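PDB 1QE0: histidine--tRNA ligase from Staphylococcus aureus, which catalyses the ATP-dependent attachment of L-histidine to tRNA(His), releasing AMP and diphosphate, and works as a homodimeric class II aminoacyl-tRNA synthetase. Local coordinates for residues D27-I38 against P101-P109. Residues are numbered along the deposited sequence; the frame is centred on the assembly and turned at random.
Sequences DELMTFYNYKEI and PIKLYYNGP
With chi1 at 84°, Y105 holds its CG between backbone N and carbonyl carbon, and the ring swings off strand 102-111 toward helix 13-33; M30 lays its CG methylene over one ring face, 3.5 Å from CG to the centroid of the Y105 ring. CB of E37 lies over the opposite face, so the flat tyrosine is sandwiched between the helix and strand 36-37, with the M30 sulfur in an oblique Met-aromatic contact. The length of the tyrosine side chain also carries a hydroxyl to the helix: Y105 OH donates to D27 OD1 at 2.8 Å, meeting the oxygen from above the carboxylate plane, and accepts a hydrogen bond from a water that also donates to D27 O.

The helix ends in a Schellman motif. N34, with positive phi, is its C-prime residue, and Y35 N returns to M30 O at 2.9 Å. This reversal sends the chain into strand 36-37, which pairs in parallel with strand 102-111 of the class II catalytic-domain sheet. K36 N bonds K103 O at 2.9 Å, K36 O receives Y105 N at the same length, and I38 N lies almost on the line of the Y105 C=O, 3.0 Å from Y105 O, though its N-H is somewhat bent.

Beside the turn, K103 crosses the Y35 ring at about a right angle, its CB 3.7 Å from the Y35 centroid, and a bend at chi3 (89°) directs NZ toward a weak bond with Y33 O. A lysine suits this place because its aliphatic stem packs on the aromatic face while its ammonium reaches charges beyond: E142, which also binds Y35 OH, and D360 of the second subunit. E37 likewise combines CB and CG methylenes against Y105 with a carboxylate that pairs with R39 and with R20 of the second subunit.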
loop_
_atom_site.group_PDB
_atom_site.type_symbol
_atom_site.label_atom_id
_atom_site.label_comp_id
_atom_site.label_asym_id
_atom_site.label_seq_id
_atom_site.Cartn_x
_atom_site.Cartn_y
_atom_site.Cartn_z
ATOM N N ASP A 27 1.800 3.814 6.508
ATOM C CA ASP A 27 2.369 2.604 7.069
ATOM C C ASP A 27 3.254 2.962 8.254
ATOM O O ASP A 27 3.295 2.224 9.238
ATOM C CB ASP A 27 3.166 1.858 6.002
ATOM C CG ASP A 27 2.294 1.363 4.858
ATOM O OD1 ASP A 27 1.060 1.229 5.009
ATOM O OD2 ASP A 27 2.841 1.102 3.785
ATOM N N GLU A 28 3.938 4.105 8.171
ATOM C CA GLU A 28 4.818 4.562 9.249
ATOM C C GLU A 28 4.032 4.994 10.448
ATOM O O GLU A 28 4.356 4.627 11.563
ATOM C CB GLU A 28 5.654 5.735 8.812
ATOM C CG GLU A 28 6.577 5.423 7.675
ATOM C CD GLU A 28 7.484 6.581 7.349
ATOM O OE1 GLU A 28 7.563 7.532 8.181
ATOM O OE2 GLU A 28 8.119 6.530 6.267
ATOM N N LEU A 29 3.040 5.843 10.226
ATOM C CA LEU A 29 2.183 6.309 11.306
ATOM C C LEU A 29 1.593 5.082 12.038
ATOM O O LEU A 29 1.578 5.052 13.269
ATOM C CB LEU A 29 1.040 7.187 10.764
ATOM C CG LEU A 29 1.050 8.722 10.697
ATOM C CD1 LEU A 29 2.379 9.264 11.051
ATOM C CD2 LEU A 29 0.631 9.191 9.332
ATOM N N MET A 30 1.166 4.050 11.303
ATOM C CA MET A 30 0.577 2.861 11.938
ATOM C C MET A 30 1.584 2.163 12.836
ATOM O O MET A 30 1.239 1.496 13.814
ATOM C CB MET A 30 0.021 1.874 10.904
ATOM C CG MET A 30 -1.108 2.433 10.061
ATOM S SD MET A 30 -2.482 3.086 11.017
ATOM C CE MET A 30 -2.006 4.777 11.032
ATOM N N THR A 31 2.838 2.331 12.490
ATOM C CA THR A 31 3.935 1.758 13.231
ATOM C C THR A 31 4.003 2.362 14.648
ATOM O O THR A 31 4.130 1.653 15.643
ATOM C CB THR A 31 5.178 1.992 12.401
ATOM O OG1 THR A 31 5.402 0.843 11.604
ATOM C CG2 THR A 31 6.366 2.330 13.206
ATOM N N PHE A 32 3.795 3.671 14.731
ATOM C CA PHE A 32 3.830 4.403 15.989
ATOM C C PHE A 32 2.628 4.021 16.841
ATOM O O PHE A 32 2.706 3.997 18.060
ATOM C CB PHE A 32 3.797 5.921 15.725
ATOM C CG PHE A 32 4.818 6.402 14.760
ATOM C CD1 PHE A 32 4.638 7.584 14.102
ATOM C CD2 PHE A 32 5.955 5.657 14.475
ATOM C CE1 PHE A 32 5.583 8.025 13.148
ATOM C CE2 PHE A 32 6.899 6.091 13.525
ATOM C CZ PHE A 32 6.706 7.274 12.870
ATOM N N TYR A 33 1.503 3.766 16.192
ATOM C CA TYR A 33 0.271 3.414 16.894
ATOM C C TYR A 33 0.180 1.936 17.132
ATOM O O TYR A 33 -0.699 1.479 17.865
ATOM C CB TYR A 33 -0.936 3.861 16.095
ATOM C CG TYR A 33 -1.067 5.352 16.057
ATOM C CD1 TYR A 33 -1.922 5.998 16.948
ATOM C CD2 TYR A 33 -0.279 6.136 15.186
ATOM C CE1 TYR A 33 -1.989 7.386 17.001
ATOM C CE2 TYR A 33 -0.334 7.534 15.224
ATOM C CZ TYR A 33 -1.185 8.147 16.150
ATOM O OH TYR A 33 -1.162 9.499 16.338
ATOM N N ASN A 34 1.015 1.185 16.421
ATOM C CA ASN A 34 1.065 -0.251 16.575
ATOM C C ASN A 34 -0.088 -1.038 15.937
ATOM O O ASN A 34 -0.530 -2.072 16.489
ATOM C CB ASN A 34 1.215 -0.593 18.053
ATOM C CG ASN A 34 1.531 -2.036 18.283
ATOM O OD1 ASN A 34 2.297 -2.635 17.536
ATOM N ND2 ASN A 34 0.929 -2.624 19.315
ATOM N N TYR A 35 -0.598 -0.542 14.802
ATOM C CA TYR A 35 -1.646 -1.246 14.072
ATOM C C TYR A 35 -0.912 -2.041 13.007
ATOM O O TYR A 35 0.067 -1.547 12.432
ATOM C CB TYR A 35 -2.594 -0.283 13.417
ATOM C CG TYR A 35 -3.587 0.264 14.377
ATOM C CD1 TYR A 35 -4.936 -0.050 14.275
ATOM C CD2 TYR A 35 -3.192 1.073 15.402
ATOM C CE1 TYR A 35 -5.871 0.448 15.193
ATOM C CE2 TYR A 35 -4.121 1.569 16.335
ATOM C CZ TYR A 35 -5.456 1.249 16.220
ATOM O OH TYR A 35 -6.353 1.716 17.160
ATOM N N LYS A 36 -1.351 -3.278 12.771
ATOM C CA LYS A 36 -0.722 -4.167 11.801
ATOM C C LYS A 36 -1.550 -4.320 10.517
ATOM O O LYS A 36 -2.771 -4.380 10.577
ATOM C CB LYS A 36 -0.507 -5.512 12.459
ATOM C CG LYS A 36 -0.011 -5.439 13.902
ATOM C CD LYS A 36 1.402 -4.875 14.062
ATOM C CE LYS A 36 1.888 -5.025 15.504
ATOM N NZ LYS A 36 3.218 -4.378 15.744
ATOM N N GLU A 37 -0.877 -4.428 9.370
ATOM C CA GLU A 37 -1.561 -4.517 8.083
ATOM C C GLU A 37 -2.091 -5.876 7.710
ATOM O O GLU A 37 -1.406 -6.866 7.863
ATOM C CB GLU A 37 -0.670 -4.053 6.944
ATOM C CG GLU A 37 -1.465 -3.906 5.652
ATOM C CD GLU A 37 -0.621 -3.633 4.425
ATOM O OE1 GLU A 37 0.573 -3.984 4.391
ATOM O OE2 GLU A 37 -1.173 -3.095 3.459
ATOM N N ILE A 38 -3.305 -5.917 7.186
ATOM C CA ILE A 38 -3.895 -7.170 6.771
ATOM C C ILE A 38 -4.365 -6.893 5.343
ATOM O O ILE A 38 -4.723 -5.764 5.017
ATOM C CB ILE A 38 -5.076 -7.562 7.699
ATOM C CG1 ILE A 38 -5.667 -8.925 7.324
ATOM C CG2 ILE A 38 -6.173 -6.498 7.655
ATOM C CD1 ILE A 38 -6.870 -9.280 8.176
ATOM N N PRO A 101 -6.116 -5.281 22.387
ATOM C CA PRO A 101 -7.095 -5.440 21.305
ATOM C C PRO A 101 -6.424 -5.718 19.968
ATOM O O PRO A 101 -5.225 -5.480 19.796
ATOM C CB PRO A 101 -7.812 -4.088 21.295
ATOM C CG PRO A 101 -6.747 -3.131 21.716
ATOM C CD PRO A 101 -6.058 -3.876 22.832
ATOM N N ILE A 102 -7.157 -6.327 19.051
ATOM C CA ILE A 102 -6.606 -6.578 17.728
ATOM C C ILE A 102 -6.654 -5.229 16.991
ATOM O O ILE A 102 -7.729 -4.688 16.723
ATOM C CB ILE A 102 -7.438 -7.590 16.972
ATOM C CG1 ILE A 102 -7.358 -8.935 17.655
ATOM C CG2 ILE A 102 -6.959 -7.666 15.589
ATOM C CD1 ILE A 102 -5.983 -9.187 18.204
ATOM N N LYS A 103 -5.484 -4.635 16.797
ATOM C CA LYS A 103 -5.351 -3.352 16.137
ATOM C C LYS A 103 -4.849 -3.593 14.723
ATOM O O LYS A 103 -3.644 -3.770 14.533
ATOM C CB LYS A 103 -4.343 -2.544 16.921
ATOM C CG LYS A 103 -4.854 -2.170 18.304
ATOM C CD LYS A 103 -3.769 -1.601 19.192
ATOM C CE LYS A 103 -3.623 -0.123 19.060
ATOM N NZ LYS A 103 -2.754 0.340 20.175
ATOM N N LEU A 104 -5.750 -3.578 13.739
ATOM C CA LEU A 104 -5.417 -3.853 12.334
ATOM C C LEU A 104 -5.757 -2.706 11.365
ATOM O O LEU A 104 -6.720 -1.966 11.595
ATOM C CB LEU A 104 -6.243 -5.051 11.869
ATOM C CG LEU A 104 -6.153 -6.473 12.424
ATOM C CD1 LEU A 104 -7.371 -7.268 11.930
ATOM C CD2 LEU A 104 -4.879 -7.144 12.011
ATOM N N TYR A 105 -5.022 -2.605 10.260
ATOM C CA TYR A 105 -5.298 -1.588 9.253
ATOM C C TYR A 105 -5.184 -2.168 7.864
ATOM O O TYR A 105 -4.579 -3.233 7.668
ATOM C CB TYR A 105 -4.377 -0.370 9.384
ATOM C CG TYR A 105 -3.009 -0.451 8.737
ATOM C CD1 TYR A 105 -2.802 -0.086 7.414
ATOM C CD2 TYR A 105 -1.913 -0.824 9.480
ATOM C CE1 TYR A 105 -1.536 -0.090 6.867
ATOM C CE2 TYR A 105 -0.643 -0.841 8.943
ATOM C CZ TYR A 105 -0.454 -0.475 7.653
ATOM O OH TYR A 105 0.842 -0.496 7.184
ATOM N N TYR A 106 -5.804 -1.499 6.898
ATOM C CA TYR A 106 -5.763 -1.969 5.522
ATOM C C TYR A 106 -5.688 -0.794 4.595
ATOM O O TYR A 106 -5.789 0.341 5.031
ATOM C CB TYR A 106 -6.975 -2.831 5.212
ATOM C CG TYR A 106 -8.282 -2.146 5.385
ATOM C CD1 TYR A 106 -9.080 -2.407 6.496
ATOM C CD2 TYR A 106 -8.721 -1.212 4.457
ATOM C CE1 TYR A 106 -10.286 -1.744 6.678
ATOM C CE2 TYR A 106 -9.927 -0.539 4.627
ATOM C CZ TYR A 106 -10.700 -0.802 5.736
ATOM O OH TYR A 106 -11.866 -0.100 5.907
ATOM N N ASN A 107 -5.492 -1.068 3.318
ATOM C CA ASN A 107 -5.395 -0.020 2.303
ATOM C C ASN A 107 -5.431 -0.713 0.931
ATOM O O ASN A 107 -4.508 -1.451 0.597
ATOM C CB ASN A 107 -4.061 0.722 2.482
ATOM C CG ASN A 107 -3.904 1.921 1.543
ATOM O OD1 ASN A 107 -4.581 2.054 0.531
ATOM N ND2 ASN A 107 -2.991 2.793 1.887
ATOM N N GLY A 108 -6.503 -0.529 0.165
ATOM C CA GLY A 108 -6.566 -1.155 -1.140
ATOM C C GLY A 108 -7.809 -0.733 -1.872
ATOM O O GLY A 108 -8.611 0.025 -1.346
ATOM N N PRO A 109 -7.994 -1.167 -3.112
ATOM C CA PRO A 109 -9.181 -0.802 -3.883
ATOM C C PRO A 109 -10.448 -1.487 -3.432
ATOM O O PRO A 109 -10.448 -2.699 -3.183
ATOM C CB PRO A 109 -8.816 -1.259 -5.290
ATOM C CG PRO A 109 -7.922 -2.410 -5.031
ATOM C CD PRO A 109 -7.020 -1.843 -3.972
HETATM O O HOH W 1 2.735 -0.335 9.002
#